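Local coordinates for mandelate racemase/muconate lactonizing enzyme-like protein (Rubrobacter xylanophilus DSM 9941, PDB 3CYJ), which is of unknown function but belongs to the mandelate racemase/muconate lactonizing enzyme family of the enolase superfamily and binds a sodium ion in the model, at residues D32-E40 with G50-G59. Residues are numbered along the deposited sequence; the frame is centred on the assembly and turned at random.
Sequences DSTTMILVE and GYTYGDVSVG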
loop_
_atom_site.group_PDB
_atom_site.type_symbol
_atom_site.label_atom_id
_atom_site.label_comp_id
_atom_site.label_asym_id
_atom_site.label_seq_id
_atom_site.Cartn_x
_atom_site.Cartn_y
_atom_site.Cartn_z
ATOM N N ASP A 32 -13.827 28.451 -32.371
ATOM C CA ASP A 32 -14.679 29.564 -32.758
ATOM C C ASP A 32 -15.998 29.045 -33.304
ATOM O O ASP A 32 -16.707 29.736 -34.037
ATOM C CB ASP A 32 -13.954 30.537 -33.740
ATOM C CG ASP A 32 -13.738 29.920 -35.161
ATOM O OD1 ASP A 32 -14.096 28.731 -35.396
ATOM O OD2 ASP A 32 -13.212 30.649 -36.061
ATOM N N SER A 33 -16.340 27.822 -32.919
ATOM C CA SER A 33 -17.638 27.223 -33.284
ATOM C C SER A 33 -17.927 25.929 -32.528
ATOM O O SER A 33 -17.048 25.360 -31.909
ATOM C CB SER A 33 -17.725 26.938 -34.794
ATOM O OG SER A 33 -16.908 25.859 -35.155
ATOM N N THR A 34 -19.160 25.464 -32.629
ATOM C CA THR A 34 -19.626 24.240 -31.962
ATOM C C THR A 34 -20.379 23.376 -32.941
ATOM O O THR A 34 -21.209 23.879 -33.675
ATOM C CB THR A 34 -20.663 24.568 -30.841
ATOM O OG1 THR A 34 -20.091 25.493 -29.920
ATOM C CG2 THR A 34 -21.120 23.293 -30.092
ATOM N N THR A 35 -20.129 22.072 -32.912
ATOM C CA THR A 35 -20.891 21.149 -33.713
ATOM C C THR A 35 -21.762 20.241 -32.821
ATOM O O THR A 35 -21.246 19.538 -31.957
ATOM C CB THR A 35 -19.978 20.323 -34.616
ATOM O OG1 THR A 35 -19.279 21.208 -35.504
ATOM C CG2 THR A 35 -20.788 19.360 -35.406
ATOM N N MET A 36 -23.081 20.301 -33.035
ATOM C CA MET A 36 -24.013 19.401 -32.446
ATOM C C MET A 36 -24.397 18.279 -33.395
ATOM O O MET A 36 -24.765 18.517 -34.544
ATOM C CB MET A 36 -25.264 20.159 -31.975
ATOM C CG MET A 36 -26.270 19.289 -31.216
ATOM S SD MET A 36 -27.962 20.052 -31.113
ATOM C CE MET A 36 -27.639 21.246 -29.903
ATOM N N ILE A 37 -24.334 17.039 -32.926
ATOM C CA ILE A 37 -24.814 15.951 -33.742
ATOM C C ILE A 37 -26.149 15.523 -33.155
ATOM O O ILE A 37 -26.238 15.308 -31.954
ATOM C CB ILE A 37 -23.797 14.774 -33.839
ATOM C CG1 ILE A 37 -22.444 15.268 -34.395
ATOM C CG2 ILE A 37 -24.368 13.641 -34.688
ATOM C CD1 ILE A 37 -21.510 15.886 -33.322
ATOM N N LEU A 38 -27.180 15.401 -33.999
ATOM C CA LEU A 38 -28.536 15.246 -33.499
ATOM C C LEU A 38 -29.110 13.930 -33.983
ATOM O O LEU A 38 -29.046 13.633 -35.181
ATOM C CB LEU A 38 -29.445 16.427 -33.952
ATOM C CG LEU A 38 -30.934 16.266 -33.468
ATOM C CD1 LEU A 38 -31.153 16.606 -31.958
ATOM C CD2 LEU A 38 -31.831 17.053 -34.366
ATOM N N VAL A 39 -29.623 13.128 -33.059
ATOM C CA VAL A 39 -30.270 11.885 -33.420
ATOM C C VAL A 39 -31.772 12.001 -33.163
ATOM O O VAL A 39 -32.209 12.535 -32.104
ATOM C CB VAL A 39 -29.647 10.673 -32.636
ATOM C CG1 VAL A 39 -30.358 9.340 -32.935
ATOM C CG2 VAL A 39 -28.135 10.577 -32.918
ATOM N N GLU A 40 -32.562 11.547 -34.137
ATOM C CA GLU A 40 -33.991 11.423 -33.886
ATOM C C GLU A 40 -34.417 10.007 -34.031
ATOM O O GLU A 40 -34.135 9.343 -35.076
ATOM C CB GLU A 40 -34.839 12.348 -34.758
ATOM C CG GLU A 40 -34.445 13.818 -34.578
ATOM C CD GLU A 40 -35.459 14.753 -35.243
ATOM O OE1 GLU A 40 -36.232 14.214 -36.067
ATOM O OE2 GLU A 40 -35.497 15.987 -34.948
ATOM N N GLY A 50 -32.032 13.153 -29.130
ATOM C CA GLY A 50 -30.839 13.212 -28.303
ATOM C C GLY A 50 -29.749 13.861 -29.130
ATOM O O GLY A 50 -29.838 13.854 -30.372
ATOM N N TYR A 51 -28.735 14.440 -28.476
ATOM C CA TYR A 51 -27.639 15.034 -29.225
ATOM C C TYR A 51 -26.304 14.889 -28.494
ATOM O O TYR A 51 -26.267 14.501 -27.326
ATOM C CB TYR A 51 -27.921 16.517 -29.498
ATOM C CG TYR A 51 -28.161 17.332 -28.221
ATOM C CD1 TYR A 51 -27.108 17.958 -27.607
ATOM C CD2 TYR A 51 -29.461 17.468 -27.645
ATOM C CE1 TYR A 51 -27.276 18.693 -26.466
ATOM C CE2 TYR A 51 -29.650 18.213 -26.454
ATOM C CZ TYR A 51 -28.527 18.831 -25.879
ATOM O OH TYR A 51 -28.585 19.607 -24.736
ATOM N N THR A 52 -25.209 15.209 -29.186
ATOM C CA THR A 52 -23.923 15.308 -28.512
ATOM C C THR A 52 -23.212 16.464 -29.170
ATOM O O THR A 52 -23.694 16.972 -30.189
ATOM C CB THR A 52 -23.108 13.949 -28.605
ATOM O OG1 THR A 52 -21.986 13.982 -27.709
ATOM C CG2 THR A 52 -22.668 13.628 -30.068
ATOM N N TYR A 53 -22.124 16.944 -28.582
ATOM C CA TYR A 53 -21.289 17.980 -29.203
ATOM C C TYR A 53 -19.932 17.330 -29.512
ATOM O O TYR A 53 -19.339 16.682 -28.642
ATOM C CB TYR A 53 -21.089 19.162 -28.264
ATOM C CG TYR A 53 -22.378 19.877 -27.951
ATOM C CD1 TYR A 53 -22.927 20.786 -28.869
ATOM C CD2 TYR A 53 -23.062 19.647 -26.766
ATOM C CE1 TYR A 53 -24.106 21.439 -28.619
ATOM C CE2 TYR A 53 -24.260 20.312 -26.487
ATOM C CZ TYR A 53 -24.767 21.218 -27.431
ATOM O OH TYR A 53 -25.924 21.922 -27.213
ATOM N N GLY A 54 -19.443 17.475 -30.734
ATOM C CA GLY A 54 -18.208 16.792 -31.085
ATOM C C GLY A 54 -17.961 16.920 -32.566
ATOM O O GLY A 54 -18.450 17.858 -33.176
ATOM N N ASP A 55 -17.204 15.978 -33.144
ATOM C CA ASP A 55 -16.872 16.060 -34.554
ATOM C C ASP A 55 -18.055 15.543 -35.392
ATOM O O ASP A 55 -18.783 14.620 -34.938
ATOM C CB ASP A 55 -15.584 15.292 -34.876
ATOM C CG ASP A 55 -15.116 15.534 -36.329
ATOM O OD1 ASP A 55 -14.875 16.716 -36.675
ATOM O OD2 ASP A 55 -15.055 14.570 -37.118
ATOM N N VAL A 56 -18.235 16.107 -36.604
ATOM C CA VAL A 56 -19.260 15.614 -37.521
ATOM C C VAL A 56 -19.092 14.117 -37.722
ATOM O O VAL A 56 -20.069 13.424 -38.020
ATOM C CB VAL A 56 -19.257 16.291 -38.970
ATOM C CG1 VAL A 56 -19.758 17.685 -38.910
ATOM C CG2 VAL A 56 -17.863 16.266 -39.645
ATOM N N SER A 57 -17.862 13.608 -37.596
ATOM C CA SER A 57 -17.678 12.166 -37.806
ATOM C C SER A 57 -18.534 11.333 -36.853
ATOM O O SER A 57 -18.808 10.174 -37.153
ATOM C CB SER A 57 -16.198 11.762 -37.736
ATOM O OG SER A 57 -15.620 12.137 -36.508
ATOM N N VAL A 58 -18.982 11.916 -35.732
ATOM C CA VAL A 58 -19.899 11.232 -34.795
ATOM C C VAL A 58 -21.185 10.739 -35.511
ATOM O O VAL A 58 -21.629 9.588 -35.320
ATOM C CB VAL A 58 -20.250 12.160 -33.573
ATOM C CG1 VAL A 58 -21.404 11.591 -32.723
ATOM C CG2 VAL A 58 -19.014 12.433 -32.713
ATOM N N GLY A 59 -21.745 11.591 -36.390
ATOM C CA GLY A 59 -22.919 11.219 -37.197
ATOM C C GLY A 59 -22.733 10.019 -38.100
ATOM O O GLY A 59 -23.579 9.119 -38.162
HETATM O O HOH W 1 -17.253 19.218 -36.969
#
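Gly-50 and Val-39 pair through two backbone hydrogen bonds, Val-39 N to Gly-50 O at 2.8 Å and Gly-50 N to Val-39 O at 3.0 Å. Next comes Tyr-51, opposite Leu-38 in a non-hydrogen-bonded pair. Met-36 reaches its ring with CG anti to the backbone N (chi1 -175°) and a chain bent at chi3: Met-36 CE lies over one face, near the rim, and Met-36 SD is 4.5 Å from the ring centroid in an oblique Met-aromatic contact. Thr-52 restores the two-bond pattern with Ile-37. Strands 33-43 and 46-53, of which these segments are part, form an antiparallel beta hairpin in the N-terminal capping domain of the enolase-superfamily fold, with 46-53 as an outermost strand of its sheet within the chain. On the Tyr-51 side of the sheet, Tyr-53 takes Thr-34 CG2 at 3.3 Å from its CD1 and Met-36 CE at 3.8 Å from its CE1; its ring stacks with His-322 and its hydroxyl hydrogen-bonds to Glu-326, both of helix 320-329. Gly-54 N then donates to Thr-35 O as the chain leaves the strand. Asp-55 OD2 caps the coming helix, accepting from Ser-57 N and Ser-57 OG, while OD1 hydrogen-bonds to Ser-64 of the second subunit. A water links Val-56 N to Thr-35 OG1, which is also hydrogen-bonded with Thr-17 OG1. Val-58 and Gly-59 close over Ile-37, whose CG1 meets Val-58 CB at 3.9 Å and whose CG2 reaches Gly-59 N.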